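Acyl-CoA thioesterase YbgC (Helicobacter pylori, PDB 2PZH) hydrolyses the thioester bond of acyl-CoAs, acting on substrates from lauroyl- to stearoyl-CoA and on benzoyl-CoA, and may take part in phospholipid metabolism. Local coordinates at residues I70-K75 with V82-E87; Q86-I91 with K103-E108. All blocks are in the same frame, centred on the assembly; numbering follows the deposited sequence.

How the interactions relate
Interactions 1 and 2 are two neighbouring seams of one antiparallel sheet, the curved sheet of the hot-dog fold. Strand 81-92 is common to both: its first half pairs with strand 67-77 in interaction 1, its second half with strand 102-114 in interaction 2, and the two centres lie about 10 Å apart. Gln86 and Glu87 belong to both, each bonding through its backbone to one of the flanking strands. Side chains also reach across, with Arg71 set against the ring of Tyr89 in a cation-pi contact. Interaction 1 is not near the predicted active-site residue Asp13, whereas in interaction 2 the side chain of Val104 is about 12 Å from that of Asp13.

Interaction 1 of 2, residues I70-K75 with V82-E87; sequences IRTQIK and VVLFQE
Thr72 and Gln86 face each other in a non-hydrogen-bonded pair of the antiparallel hairpin formed by strands 67-77 and 81-92 of the hot-dog fold. Backbone bonds set the register: Arg71 pairs with Glu87 and Gln73 with Phe85, each through two bonds, the straightest from Arg71 N to Glu87 O (2.8 Å, 172°). Where the chain bends at its end, Lys75 N still reaches Val83 O at 2.8 Å, along a less straight path.

On the face of Thr72, Ile74, Leu84 and Gln86, side chains pack on one another, and helix 22-36 touches Thr72, Leu84 and Gln86. The branched Ile74 suits a strand and sets CD1 beside Leu84 CG at 4.2 Å, while Thr72 CG2 meets Leu84 CD2 at 3.7 Å. On the opposite face, with CG anti to the backbone N (chi1 -178°), the Phe85 side chain lies alongside that of Gln73; Phe85 CB meets Gln73 CG at 3.8 Å, and Lys75 CD crosses near CB.

The Arg71 guanidinium is turned away from the contact, its NE salt-bridged to Glu69 OE2. Arg31 holds OE1 of the buried Gln86 and Cys27 O its NE2, which also donates to Thr72 OG1 at 3.0 Å, 17° out of the amide plane.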
loop_
_atom_site.group_PDB
_atom_site.type_symbol
_atom_site.label_atom_id
_atom_site.label_comp_id
_atom_site.label_asym_id
_atom_site.label_seq_id
_atom_site.Cartn_x
_atom_site.Cartn_y
_atom_site.Cartn_z
ATOM N N ILE A 70 8.251 16.083 7.211
ATOM C CA ILE A 70 8.664 16.198 5.831
ATOM C C ILE A 70 8.912 17.671 5.509
ATOM O O ILE A 70 8.007 18.503 5.590
ATOM C CB ILE A 70 7.623 15.591 4.851
ATOM C CG1 ILE A 70 7.375 14.125 5.196
ATOM C CG2 ILE A 70 8.164 15.605 3.469
ATOM C CD1 ILE A 70 6.460 13.924 6.341
ATOM N N ARG A 71 10.154 17.966 5.158
ATOM C CA ARG A 71 10.576 19.316 4.790
ATOM C C ARG A 71 10.766 19.475 3.277
ATOM O O ARG A 71 11.527 18.742 2.642
ATOM C CB ARG A 71 11.850 19.661 5.566
ATOM C CG ARG A 71 11.697 19.406 7.042
ATOM C CD ARG A 71 12.971 19.703 7.845
ATOM N NE ARG A 71 12.798 19.289 9.245
ATOM C CZ ARG A 71 13.787 19.182 10.129
ATOM N NH1 ARG A 71 15.042 19.448 9.780
ATOM N NH2 ARG A 71 13.518 18.797 11.367
ATOM N N THR A 72 10.067 20.441 2.695
ATOM C CA THR A 72 10.057 20.585 1.250
ATOM C C THR A 72 10.602 21.952 0.788
ATOM O O THR A 72 10.243 22.985 1.353
ATOM C CB THR A 72 8.637 20.417 0.719
ATOM O OG1 THR A 72 8.114 19.147 1.142
ATOM C CG2 THR A 72 8.613 20.484 -0.796
ATOM N N GLN A 73 11.444 21.942 -0.237
ATOM C CA GLN A 73 11.914 23.194 -0.840
ATOM C C GLN A 73 11.991 23.110 -2.376
ATOM O O GLN A 73 12.152 22.040 -2.931
ATOM C CB GLN A 73 13.243 23.629 -0.222
ATOM C CG GLN A 73 14.470 22.868 -0.668
ATOM C CD GLN A 73 15.736 23.432 -0.038
ATOM O OE1 GLN A 73 15.668 24.177 0.945
ATOM N NE2 GLN A 73 16.892 23.096 -0.608
ATOM N N ILE A 74 11.842 24.244 -3.051
ATOM C CA ILE A 74 11.989 24.284 -4.497
ATOM C C ILE A 74 13.475 24.408 -4.844
ATOM O O ILE A 74 14.126 25.377 -4.474
ATOM C CB ILE A 74 11.216 25.474 -5.129
ATOM C CG1 ILE A 74 9.740 25.477 -4.699
ATOM C CG2 ILE A 74 11.355 25.447 -6.643
ATOM C CD1 ILE A 74 8.954 24.239 -5.080
ATOM N N LYS A 75 14.012 23.411 -5.533
ATOM C CA LYS A 75 15.388 23.437 -5.971
ATOM C C LYS A 75 15.450 24.396 -7.144
ATOM O O LYS A 75 16.276 25.322 -7.176
ATOM C CB LYS A 75 15.809 22.034 -6.436
ATOM C CG LYS A 75 17.291 21.711 -6.327
ATOM C CD LYS A 75 17.659 21.383 -4.874
ATOM C CE LYS A 75 18.653 20.236 -4.763
ATOM N NZ LYS A 75 19.959 20.589 -5.386
ATOM N N VAL A 82 9.513 21.549 -12.537
ATOM C CA VAL A 82 9.952 21.962 -11.219
ATOM C C VAL A 82 10.742 20.834 -10.572
ATOM O O VAL A 82 10.404 19.656 -10.737
ATOM C CB VAL A 82 8.753 22.359 -10.332
ATOM C CG1 VAL A 82 7.730 21.198 -10.248
ATOM C CG2 VAL A 82 9.225 22.835 -8.951
ATOM N N VAL A 83 11.801 21.190 -9.856
ATOM C CA VAL A 83 12.543 20.206 -9.100
ATOM C C VAL A 83 12.413 20.533 -7.623
ATOM O O VAL A 83 12.683 21.657 -7.191
ATOM C CB VAL A 83 14.029 20.146 -9.513
ATOM C CG1 VAL A 83 14.777 19.120 -8.675
ATOM C CG2 VAL A 83 14.167 19.825 -11.009
ATOM N N LEU A 84 11.999 19.540 -6.846
ATOM C CA LEU A 84 11.818 19.710 -5.415
ATOM C C LEU A 84 12.842 18.909 -4.643
ATOM O O LEU A 84 13.198 17.787 -5.029
ATOM C CB LEU A 84 10.432 19.238 -4.979
ATOM C CG LEU A 84 9.222 20.101 -5.324
ATOM C CD1 LEU A 84 8.833 19.882 -6.742
ATOM C CD2 LEU A 84 8.046 19.758 -4.411
ATOM N N PHE A 85 13.301 19.472 -3.534
ATOM C CA PHE A 85 14.105 18.724 -2.602
ATOM C C PHE A 85 13.266 18.425 -1.371
ATOM O O PHE A 85 12.666 19.327 -0.797
ATOM C CB PHE A 85 15.348 19.514 -2.186
ATOM C CG PHE A 85 16.243 18.757 -1.265
ATOM C CD1 PHE A 85 16.709 17.507 -1.625
ATOM C CD2 PHE A 85 16.615 19.281 -0.039
ATOM C CE1 PHE A 85 17.525 16.781 -0.786
ATOM C CE2 PHE A 85 17.443 18.562 0.811
ATOM C CZ PHE A 85 17.897 17.312 0.432
ATOM N N GLN A 86 13.219 17.161 -0.971
ATOM C CA GLN A 86 12.464 16.802 0.209
ATOM C C GLN A 86 13.291 15.943 1.142
ATOM O O GLN A 86 13.911 14.961 0.711
ATOM C CB GLN A 86 11.153 16.082 -0.174
ATOM C CG GLN A 86 10.186 17.008 -0.935
ATOM C CD GLN A 86 8.875 16.353 -1.249
ATOM O OE1 GLN A 86 8.774 15.587 -2.204
ATOM N NE2 GLN A 86 7.840 16.680 -0.469
ATOM N N GLU A 87 13.286 16.325 2.414
ATOM C CA GLU A 87 13.989 15.579 3.451
ATOM C C GLU A 87 13.017 15.171 4.523
ATOM O O GLU A 87 12.106 15.927 4.880
ATOM C CB GLU A 87 15.084 16.436 4.096
ATOM C CG GLU A 87 16.300 16.636 3.222
ATOM C CD GLU A 87 17.423 17.371 3.957
ATOM O OE1 GLU A 87 18.596 17.201 3.571
ATOM O OE2 GLU A 87 17.135 18.121 4.909
#

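Interaction 2 of 2, residues Q86-I91 with K103-E108; sequences QEIYCI and KVFASE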
loop_
_atom_site.group_PDB
_atom_site.type_symbol
_atom_site.label_atom_id
_atom_site.label_comp_id
_atom_site.label_asym_id
_atom_site.label_seq_id
_atom_site.Cartn_x
_atom_site.Cartn_y
_atom_site.Cartn_z
ATOM N N GLN A 86 13.219 17.161 -0.971
ATOM C CA GLN A 86 12.464 16.802 0.209
ATOM C C GLN A 86 13.291 15.943 1.142
ATOM O O GLN A 86 13.911 14.961 0.711
ATOM C CB GLN A 86 11.153 16.082 -0.174
ATOM C CG GLN A 86 10.186 17.008 -0.935
ATOM C CD GLN A 86 8.875 16.353 -1.249
ATOM O OE1 GLN A 86 8.774 15.587 -2.204
ATOM N NE2 GLN A 86 7.840 16.680 -0.469
ATOM N N GLU A 87 13.286 16.325 2.414
ATOM C CA GLU A 87 13.989 15.579 3.451
ATOM C C GLU A 87 13.017 15.171 4.523
ATOM O O GLU A 87 12.106 15.927 4.880
ATOM C CB GLU A 87 15.084 16.436 4.096
ATOM C CG GLU A 87 16.300 16.636 3.222
ATOM C CD GLU A 87 17.423 17.371 3.957
ATOM O OE1 GLU A 87 18.596 17.201 3.571
ATOM O OE2 GLU A 87 17.135 18.121 4.909
ATOM N N ILE A 88 13.233 13.988 5.079
ATOM C CA ILE A 88 12.389 13.507 6.153
ATOM C C ILE A 88 13.243 13.331 7.394
ATOM O O ILE A 88 14.278 12.664 7.356
ATOM C CB ILE A 88 11.704 12.153 5.772
ATOM C CG1 ILE A 88 10.893 12.328 4.475
ATOM C CG2 ILE A 88 10.885 11.580 6.941
ATOM C CD1 ILE A 88 10.170 11.064 4.006
ATOM N N TYR A 89 12.793 13.926 8.491
ATOM C CA TYR A 89 13.438 13.774 9.780
ATOM C C TYR A 89 12.491 13.138 10.775
ATOM O O TYR A 89 11.300 13.498 10.825
ATOM C CB TYR A 89 13.842 15.137 10.335
ATOM C CG TYR A 89 15.156 15.662 9.802
ATOM C CD1 TYR A 89 15.272 16.161 8.510
ATOM C CD2 TYR A 89 16.283 15.665 10.615
ATOM C CE1 TYR A 89 16.515 16.652 8.044
ATOM C CE2 TYR A 89 17.489 16.145 10.173
ATOM C CZ TYR A 89 17.611 16.638 8.902
ATOM O OH TYR A 89 18.877 17.103 8.539
ATOM N N CYS A 90 13.012 12.245 11.607
ATOM C CA CYS A 90 12.229 11.774 12.737
ATOM C C CYS A 90 12.316 12.832 13.801
ATOM O O CYS A 90 13.430 13.193 14.208
ATOM C CB CYS A 90 12.776 10.471 13.324
ATOM S SG CYS A 90 11.845 9.960 14.766
ATOM N N ILE A 91 11.163 13.320 14.263
ATOM C CA ILE A 91 11.139 14.373 15.296
ATOM C C ILE A 91 10.550 13.947 16.632
ATOM O O ILE A 91 10.686 14.679 17.621
ATOM C CB ILE A 91 10.387 15.650 14.807
ATOM C CG1 ILE A 91 8.921 15.321 14.495
ATOM C CG2 ILE A 91 11.109 16.275 13.608
ATOM C CD1 ILE A 91 8.052 16.555 14.141
ATOM N N LYS A 103 17.864 12.564 10.505
ATOM C CA LYS A 103 17.483 12.400 9.110
ATOM C C LYS A 103 17.220 10.941 8.794
ATOM O O LYS A 103 17.974 10.062 9.207
ATOM C CB LYS A 103 18.571 12.925 8.179
ATOM C CG LYS A 103 18.111 13.063 6.744
ATOM C CD LYS A 103 19.018 13.991 5.954
ATOM C CE LYS A 103 20.470 13.581 6.045
ATOM N NZ LYS A 103 21.289 14.434 5.099
ATOM N N VAL A 104 16.152 10.709 8.040
ATOM C CA VAL A 104 15.708 9.370 7.677
ATOM C C VAL A 104 15.826 9.117 6.162
ATOM O O VAL A 104 16.087 8.000 5.727
ATOM C CB VAL A 104 14.256 9.177 8.167
ATOM C CG1 VAL A 104 13.609 7.918 7.575
ATOM C CG2 VAL A 104 14.224 9.124 9.697
ATOM N N PHE A 105 15.640 10.167 5.365
ATOM C CA PHE A 105 15.461 10.032 3.929
ATOM C C PHE A 105 15.611 11.401 3.303
ATOM O O PHE A 105 15.210 12.401 3.905
ATOM C CB PHE A 105 14.038 9.510 3.686
ATOM C CG PHE A 105 13.648 9.357 2.229
ATOM C CD1 PHE A 105 13.963 8.193 1.539
ATOM C CD2 PHE A 105 12.946 10.365 1.562
ATOM C CE1 PHE A 105 13.607 8.032 0.192
ATOM C CE2 PHE A 105 12.550 10.206 0.231
ATOM C CZ PHE A 105 12.895 9.031 -0.463
ATOM N N ALA A 106 16.201 11.446 2.116
ATOM C CA ALA A 106 16.166 12.666 1.319
ATOM C C ALA A 106 15.860 12.305 -0.121
ATOM O O ALA A 106 16.223 11.216 -0.588
ATOM C CB ALA A 106 17.482 13.418 1.409
ATOM N N SER A 107 15.193 13.201 -0.833
ATOM C CA SER A 107 14.994 12.984 -2.263
ATOM C C SER A 107 15.088 14.276 -3.050
ATOM O O SER A 107 14.902 15.369 -2.517
ATOM C CB SER A 107 13.665 12.296 -2.551
ATOM O OG SER A 107 12.563 13.052 -2.082
ATOM N N GLU A 108 15.401 14.136 -4.325
ATOM C CA GLU A 108 15.292 15.221 -5.258
ATOM C C GLU A 108 14.430 14.660 -6.348
ATOM O O GLU A 108 14.750 13.615 -6.908
ATOM C CB GLU A 108 16.662 15.588 -5.825
ATOM C CG GLU A 108 16.596 16.698 -6.850
ATOM C CD GLU A 108 17.971 17.104 -7.374
ATOM O OE1 GLU A 108 18.906 17.260 -6.557
ATOM O OE2 GLU A 108 18.099 17.298 -8.603
HETATM O O HOH W 1 20.326 14.743 2.527
#
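Ile88 faces two residues, Val104 and Phe105, instead of one: a classic beta bulge in the hairpin of strands 81-92 and 102-114. Its carbonyl O accepts a sound bond from Val104 N (2.8 Å) and a weak one from Phe105 N (3.5 Å), while Ile88 N donates to Phe105 O. The extra residue shifts the pairing by one, bringing Lys103 opposite Tyr89. Before the bulge, Gln86 and Ser107 pair regularly through two backbone bonds.

On the face of Ile88 and Phe105 the contact is apolar. Ile88 keeps CD1 far out on an extended chain (chi2 -180°), where it meets Phe105 CD2 at 3.8 Å. Cys27 of helix 22-36 touches both side chains, and Tyr23 and Phe58 add their rings to that of Phe105, a setting suited to large hydrophobic residues.

The other face is amphipathic. Lys103 CB lies over the Tyr89 ring, 4.1 Å from its centroid and 18° off the normal, a CH-pi contact. Further along this face the small Ala106 sets CB against Glu87 CG at 3.9 Å. Glu87 OE1 and Lys103 NZ are 4.2 Å apart, too far for a salt bridge; a water spans them, donating to OE1 and accepting from NZ. Lys103 also makes a cation-pi contact with Phe59. The charges are thus linked by water, their attraction probably weaker than a salt bridge's, while the aliphatic stem of Lys103 does the packing.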